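Local coordinates for protein chitinase (Jonesia denitrificans, PDB 5VG0) that probably takes part in chitin breakdown, this piece being its lytic polysaccharide monooxygenase domain, which holds a copper ion with a bound peroxide, at residues W72-P77 with Q100-S105; H78-W83 with A122-S127. One frame throughout, in Å; residues are numbered along the deposited sequence.

Interaction 1 of 2, residues W72-P77 with Q100-S105; sequences WKLTAP and QQPPTS
L74 and P102 meet where strand 68-74 ends and the loop leading into strand 105-110 passes beside it. The leucine reaches across atom by atom, its CB lying 3.9 Å from T104 O. CG, turned anti to the leucine's own carbonyl carbon (chi1 -50°), faces the carbonyl oxygens of both P103 and T104. CD1 then presses on P102 CG at 3.4 Å, tighter than normal van der Waals contact, the two side chains crossing at about a right angle; the same methyl also lies against P103 O. Beyond this contact the leucine also touches W83 and W124.

At its root the same residue makes the direct hydrogen bond between the segments: L74 N donates to T104 O over 2.9 Å, nearly straight at 171° and onto a lone pair in the carbonyl plane. K73 and S105 follow as an antiparallel, non-hydrogen-bonded pair, and beside them a water donates a hydrogen bond to W72 O at 2.8 Å and also pairs with S105 OG. Further along, P77 lies alongside T104, its CG 3.8 Å from T104 CG2, while P77 CB sits 3.4 Å from P102 O. Q101 adds its CG against P77 O, 3.4 Å away.

Neither P102 nor P103 has an N-H to offer, so before strand pairing begins the loop meets L74 and P77 mostly through carbon packing, next to copper ligand H78.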
loop_
_atom_site.group_PDB
_atom_site.type_symbol
_atom_site.label_atom_id
_atom_site.label_comp_id
_atom_site.label_asym_id
_atom_site.label_seq_id
_atom_site.Cartn_x
_atom_site.Cartn_y
_atom_site.Cartn_z
ATOM N N TRP A 72 -3.331 8.250 1.132
ATOM C CA TRP A 72 -4.359 7.224 1.105
ATOM C C TRP A 72 -5.719 7.817 0.770
ATOM O O TRP A 72 -6.046 8.939 1.164
ATOM C CB TRP A 72 -4.514 6.598 2.486
ATOM C CG TRP A 72 -3.410 5.721 2.983
ATOM C CD1 TRP A 72 -2.229 6.103 3.537
ATOM C CD2 TRP A 72 -3.418 4.291 2.998
ATOM N NE1 TRP A 72 -1.501 4.995 3.893
ATOM C CE2 TRP A 72 -2.211 3.868 3.571
ATOM C CE3 TRP A 72 -4.338 3.328 2.576
ATOM C CZ2 TRP A 72 -1.891 2.523 3.743
ATOM C CZ3 TRP A 72 -4.023 1.988 2.744
ATOM C CH2 TRP A 72 -2.810 1.602 3.327
ATOM N N LYS A 73 -6.528 7.021 0.084
ATOM C CA LYS A 73 -7.961 7.238 -0.048
ATOM C C LYS A 73 -8.648 6.092 0.669
ATOM O O LYS A 73 -8.442 4.929 0.321
ATOM C CB LYS A 73 -8.368 7.242 -1.517
ATOM C CG LYS A 73 -9.856 7.388 -1.719
ATOM C CD LYS A 73 -10.200 7.524 -3.185
ATOM C CE LYS A 73 -11.678 7.782 -3.393
ATOM N NZ LYS A 73 -11.993 7.942 -4.831
ATOM N N LEU A 74 -9.437 6.414 1.686
ATOM C CA LEU A 74 -10.155 5.403 2.444
ATOM C C LEU A 74 -11.625 5.483 2.090
ATOM O O LEU A 74 -12.227 6.547 2.187
ATOM C CB LEU A 74 -9.976 5.603 3.945
ATOM C CG LEU A 74 -8.541 5.770 4.432
ATOM C CD1 LEU A 74 -8.548 5.836 5.965
ATOM C CD2 LEU A 74 -7.610 4.674 3.947
ATOM N N THR A 75 -12.201 4.373 1.676
ATOM C CA THR A 75 -13.639 4.338 1.447
ATOM C C THR A 75 -14.404 3.997 2.707
ATOM O O THR A 75 -15.565 4.377 2.829
ATOM C CB THR A 75 -13.987 3.369 0.309
ATOM O OG1 THR A 75 -13.469 2.073 0.593
ATOM C CG2 THR A 75 -13.399 3.854 -1.001
ATOM N N ALA A 76 -13.770 3.327 3.659
ATOM C CA ALA A 76 -14.411 2.993 4.922
ATOM C C ALA A 76 -13.325 3.185 5.963
ATOM O O ALA A 76 -12.433 2.331 6.093
ATOM C CB ALA A 76 -14.931 1.561 4.901
ATOM N N PRO A 77 -13.348 4.285 6.700
ATOM C CA PRO A 77 -12.239 4.626 7.615
ATOM C C PRO A 77 -12.340 3.930 8.971
ATOM O O PRO A 77 -12.746 4.481 9.997
ATOM C CB PRO A 77 -12.383 6.141 7.748
ATOM C CG PRO A 77 -13.834 6.371 7.621
ATOM C CD PRO A 77 -14.346 5.358 6.645
ATOM N N GLN A 100 -8.124 5.308 16.875
ATOM C CA GLN A 100 -9.083 6.287 16.403
ATOM C C GLN A 100 -9.391 6.090 14.926
ATOM O O GLN A 100 -8.709 5.384 14.196
ATOM C CB GLN A 100 -8.513 7.686 16.602
ATOM C CG GLN A 100 -8.279 8.062 18.049
ATOM C CD GLN A 100 -7.619 9.417 18.194
ATOM O OE1 GLN A 100 -7.562 10.200 17.244
ATOM N NE2 GLN A 100 -7.092 9.692 19.383
ATOM N N GLN A 101 -10.436 6.752 14.497
ATOM C CA GLN A 101 -10.836 6.780 13.100
ATOM C C GLN A 101 -9.973 7.783 12.339
ATOM O O GLN A 101 -9.834 8.931 12.773
ATOM C CB GLN A 101 -12.296 7.208 13.034
ATOM C CG GLN A 101 -12.890 7.427 11.659
ATOM C CD GLN A 101 -14.385 7.722 11.739
ATOM O OE1 GLN A 101 -15.093 7.184 12.604
ATOM N NE2 GLN A 101 -14.866 8.596 10.862
ATOM N N PRO A 102 -9.398 7.399 11.210
ATOM C CA PRO A 102 -8.630 8.337 10.408
ATOM C C PRO A 102 -9.537 9.137 9.494
ATOM O O PRO A 102 -10.672 8.727 9.218
ATOM C CB PRO A 102 -7.731 7.410 9.583
ATOM C CG PRO A 102 -8.566 6.215 9.381
ATOM C CD PRO A 102 -9.342 6.038 10.659
ATOM N N PRO A 103 -9.052 10.255 8.973
ATOM C CA PRO A 103 -9.753 10.921 7.879
ATOM C C PRO A 103 -9.728 10.051 6.633
ATOM O O PRO A 103 -8.863 9.200 6.465
ATOM C CB PRO A 103 -8.946 12.206 7.672
ATOM C CG PRO A 103 -7.605 11.898 8.219
ATOM C CD PRO A 103 -7.754 10.877 9.277
ATOM N N THR A 104 -10.703 10.278 5.749
ATOM C CA THR A 104 -10.769 9.499 4.514
ATOM C C THR A 104 -9.739 9.930 3.479
ATOM O O THR A 104 -9.473 9.179 2.539
ATOM C CB THR A 104 -12.173 9.521 3.919
ATOM O OG1 THR A 104 -12.603 10.877 3.787
ATOM C CG2 THR A 104 -13.161 8.740 4.793
ATOM N N SER A 105 -9.143 11.106 3.634
ATOM C CA SER A 105 -7.961 11.492 2.879
ATOM C C SER A 105 -6.855 11.709 3.894
ATOM O O SER A 105 -6.979 12.571 4.762
ATOM C CB SER A 105 -8.214 12.772 2.100
ATOM O OG SER A 105 -7.046 13.115 1.380
HETATM O O HOH W 1 -7.217 10.782 -0.622
#

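Interaction 2 of 2, residues H78-W83 with A122-S127; sequences HNTSTW and ARWNVS. With CU (copper (II) ion), chain C; PER (peroxide ion), chain D.
W83 and W124 form the tight part: an offset stack with the six-membered ring of W83 3.8 Å from the five-membered ring of W124, centre to centre, planes 13° apart. W83 CZ3 comes within 3.3 Å of W124 CG. At the indole edge, W124 NE1 donates in its ring plane to T80 OG1 at 2.8 Å, and that hydroxyl in turn donates to H78 O, also at 2.8 Å. Both bonds together fix the hydroxyl's rotation.

Packing is looser toward the copper. The H78 ring is near parallel to W124 but slid aside, centroids 5.8 Å apart, with NE2 bound to the copper at 2.0 Å; H1 completes the histidine brace, and a peroxide binds the copper side-on through both its oxygens. On the partly exposed flank, polar links take over: S127 N to N79 O, S81 N to N125 O at 3.1 Å, and N125 ND2 to T82 OG1, that amide also reaching E84.

A beta bulge between T80 and W83 shifts the register of this antiparallel pairing. Strand 118-126 runs between strands 80-87 and 131-141, with F133 of the latter meeting W124 and touched by V126.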
loop_
_atom_site.group_PDB
_atom_site.type_symbol
_atom_site.label_atom_id
_atom_site.label_comp_id
_atom_site.label_asym_id
_atom_site.label_seq_id
_atom_site.Cartn_x
_atom_site.Cartn_y
_atom_site.Cartn_z
ATOM N N HIS A 78 -11.928 2.680 8.987
ATOM C CA HIS A 78 -12.008 1.874 10.200
ATOM C C HIS A 78 -11.119 2.429 11.294
ATOM O O HIS A 78 -10.046 2.974 11.042
ATOM C CB HIS A 78 -11.537 0.468 9.893
ATOM C CG HIS A 78 -12.260 -0.138 8.754
ATOM N ND1 HIS A 78 -13.634 -0.259 8.723
ATOM C CD2 HIS A 78 -11.808 -0.610 7.576
ATOM C CE1 HIS A 78 -13.992 -0.806 7.580
ATOM N NE2 HIS A 78 -12.902 -1.030 6.876
ATOM N N ASN A 79 -11.541 2.221 12.536
ATOM C CA ASN A 79 -10.660 2.505 13.655
ATOM C C ASN A 79 -9.354 1.752 13.459
ATOM O O ASN A 79 -9.349 0.587 13.055
ATOM C CB ASN A 79 -11.325 2.113 14.971
ATOM C CG ASN A 79 -12.483 3.021 15.305
ATOM O OD1 ASN A 79 -13.544 2.913 14.698
ATOM N ND2 ASN A 79 -12.279 3.941 16.230
ATOM N N THR A 80 -8.254 2.441 13.721
ATOM C CA THR A 80 -6.936 2.005 13.290
ATOM C C THR A 80 -5.987 1.950 14.473
ATOM O O THR A 80 -5.982 2.840 15.327
ATOM C CB THR A 80 -6.406 3.009 12.265
ATOM O OG1 THR A 80 -7.254 3.010 11.122
ATOM C CG2 THR A 80 -5.006 2.699 11.824
ATOM N N SER A 81 -5.151 0.914 14.492
ATOM C CA SER A 81 -4.049 0.862 15.443
ATOM C C SER A 81 -2.860 1.596 14.845
ATOM O O SER A 81 -2.625 2.757 15.174
ATOM C CB SER A 81 -3.732 -0.575 15.837
ATOM O OG SER A 81 -3.517 -1.350 14.687
ATOM N N THR A 82 -2.130 0.966 13.938
ATOM C CA THR A 82 -0.967 1.574 13.310
ATOM C C THR A 82 -1.022 1.464 11.794
ATOM O O THR A 82 -1.648 0.572 11.224
ATOM C CB THR A 82 0.339 0.934 13.790
ATOM O OG1 THR A 82 0.298 -0.462 13.541
ATOM C CG2 THR A 82 0.600 1.207 15.253
ATOM N N TRP A 83 -0.295 2.387 11.185
ATOM C CA TRP A 83 0.100 2.342 9.786
ATOM C C TRP A 83 1.586 2.012 9.788
ATOM O O TRP A 83 2.384 2.748 10.368
ATOM C CB TRP A 83 -0.124 3.704 9.126
ATOM C CG TRP A 83 -1.487 4.288 9.324
ATOM C CD1 TRP A 83 -1.912 5.031 10.380
ATOM C CD2 TRP A 83 -2.588 4.173 8.433
ATOM N NE1 TRP A 83 -3.212 5.389 10.203
ATOM C CE2 TRP A 83 -3.659 4.877 9.011
ATOM C CE3 TRP A 83 -2.774 3.550 7.194
ATOM C CZ2 TRP A 83 -4.898 4.958 8.402
ATOM C CZ3 TRP A 83 -4.000 3.645 6.588
ATOM C CH2 TRP A 83 -5.047 4.333 7.192
ATOM N N ALA A 122 2.931 -0.698 2.510
ATOM C CA ALA A 122 2.135 -0.028 3.521
ATOM C C ALA A 122 1.128 -1.030 4.048
ATOM O O ALA A 122 0.364 -1.601 3.280
ATOM C CB ALA A 122 1.443 1.194 2.937
ATOM N N ARG A 123 1.137 -1.229 5.359
ATOM C CA ARG A 123 0.245 -2.152 6.041
ATOM C C ARG A 123 -0.614 -1.337 6.998
ATOM O O ARG A 123 -0.096 -0.730 7.936
ATOM C CB ARG A 123 1.076 -3.203 6.765
ATOM C CG ARG A 123 0.302 -4.328 7.347
ATOM C CD ARG A 123 1.247 -5.491 7.674
ATOM N NE ARG A 123 1.993 -5.257 8.898
ATOM C CZ ARG A 123 2.797 -6.146 9.466
ATOM N NH1 ARG A 123 3.037 -7.314 8.887
ATOM N NH2 ARG A 123 3.372 -5.867 10.623
ATOM N N TRP A 124 -1.906 -1.321 6.741
ATOM C CA TRP A 124 -2.881 -0.585 7.547
ATOM C C TRP A 124 -3.559 -1.580 8.479
ATOM O O TRP A 124 -4.320 -2.438 8.028
ATOM C CB TRP A 124 -3.909 0.063 6.618
ATOM C CG TRP A 124 -5.097 0.660 7.300
ATOM C CD1 TRP A 124 -5.201 1.068 8.589
ATOM C CD2 TRP A 124 -6.363 0.929 6.689
ATOM N NE1 TRP A 124 -6.457 1.558 8.824
ATOM C CE2 TRP A 124 -7.190 1.488 7.672
ATOM C CE3 TRP A 124 -6.875 0.753 5.409
ATOM C CZ2 TRP A 124 -8.505 1.876 7.415
ATOM C CZ3 TRP A 124 -8.180 1.139 5.158
ATOM C CH2 TRP A 124 -8.979 1.690 6.153
ATOM N N ASN A 125 -3.281 -1.478 9.777
ATOM C CA ASN A 125 -3.818 -2.406 10.762
ATOM C C ASN A 125 -5.110 -1.864 11.365
ATOM O O ASN A 125 -5.145 -0.761 11.917
ATOM C CB ASN A 125 -2.784 -2.638 11.856
ATOM C CG ASN A 125 -1.546 -3.301 11.338
ATOM O OD1 ASN A 125 -1.597 -4.387 10.775
ATOM N ND2 ASN A 125 -0.433 -2.649 11.504
ATOM N N VAL A 126 -6.166 -2.644 11.277
ATOM C CA VAL A 126 -7.469 -2.264 11.801
ATOM C C VAL A 126 -7.536 -2.664 13.275
ATOM O O VAL A 126 -7.160 -3.776 13.642
ATOM C CB VAL A 126 -8.574 -2.941 10.973
ATOM C CG1 VAL A 126 -9.949 -2.668 11.562
ATOM C CG2 VAL A 126 -8.481 -2.456 9.510
ATOM N N SER A 127 -8.008 -1.764 14.137
ATOM C CA SER A 127 -7.867 -1.977 15.575
ATOM C C SER A 127 -8.878 -2.944 16.159
ATOM O O SER A 127 -8.633 -3.482 17.241
ATOM C CB SER A 127 -7.930 -0.657 16.322
ATOM O OG SER A 127 -9.185 -0.079 16.170
HETATM CU CU CU C . -12.901 -1.881 5.062
HETATM O O1 PER D . -12.883 -3.788 6.036
HETATM O O2 PER D . -14.139 -3.144 5.574
HETATM O O HOH W 2 -15.349 -1.912 4.880
#

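How the interactions relate
Along the chain the segments alternate: 72-77 runs straight into 78-83, then 100-105 and finally 122-127, so the two contacts interlock, their centres 10 Å apart. Interaction 1 belongs to the three-stranded antiparallel sheet, interaction 2 to the mixed one, and together they join the two sheets of the beta-sandwich core seen in lytic polysaccharide monooxygenases. They also touch directly. Q100 O and T80 N, 3.0 Å apart, make a probable hydrogen bond; P102 packs on H78 O, and the W72 ring meets that of W83. The turn from one sheet to the other therefore carries H78 to the copper, with P102 of interaction 1 and W124 of interaction 2 packed close to it.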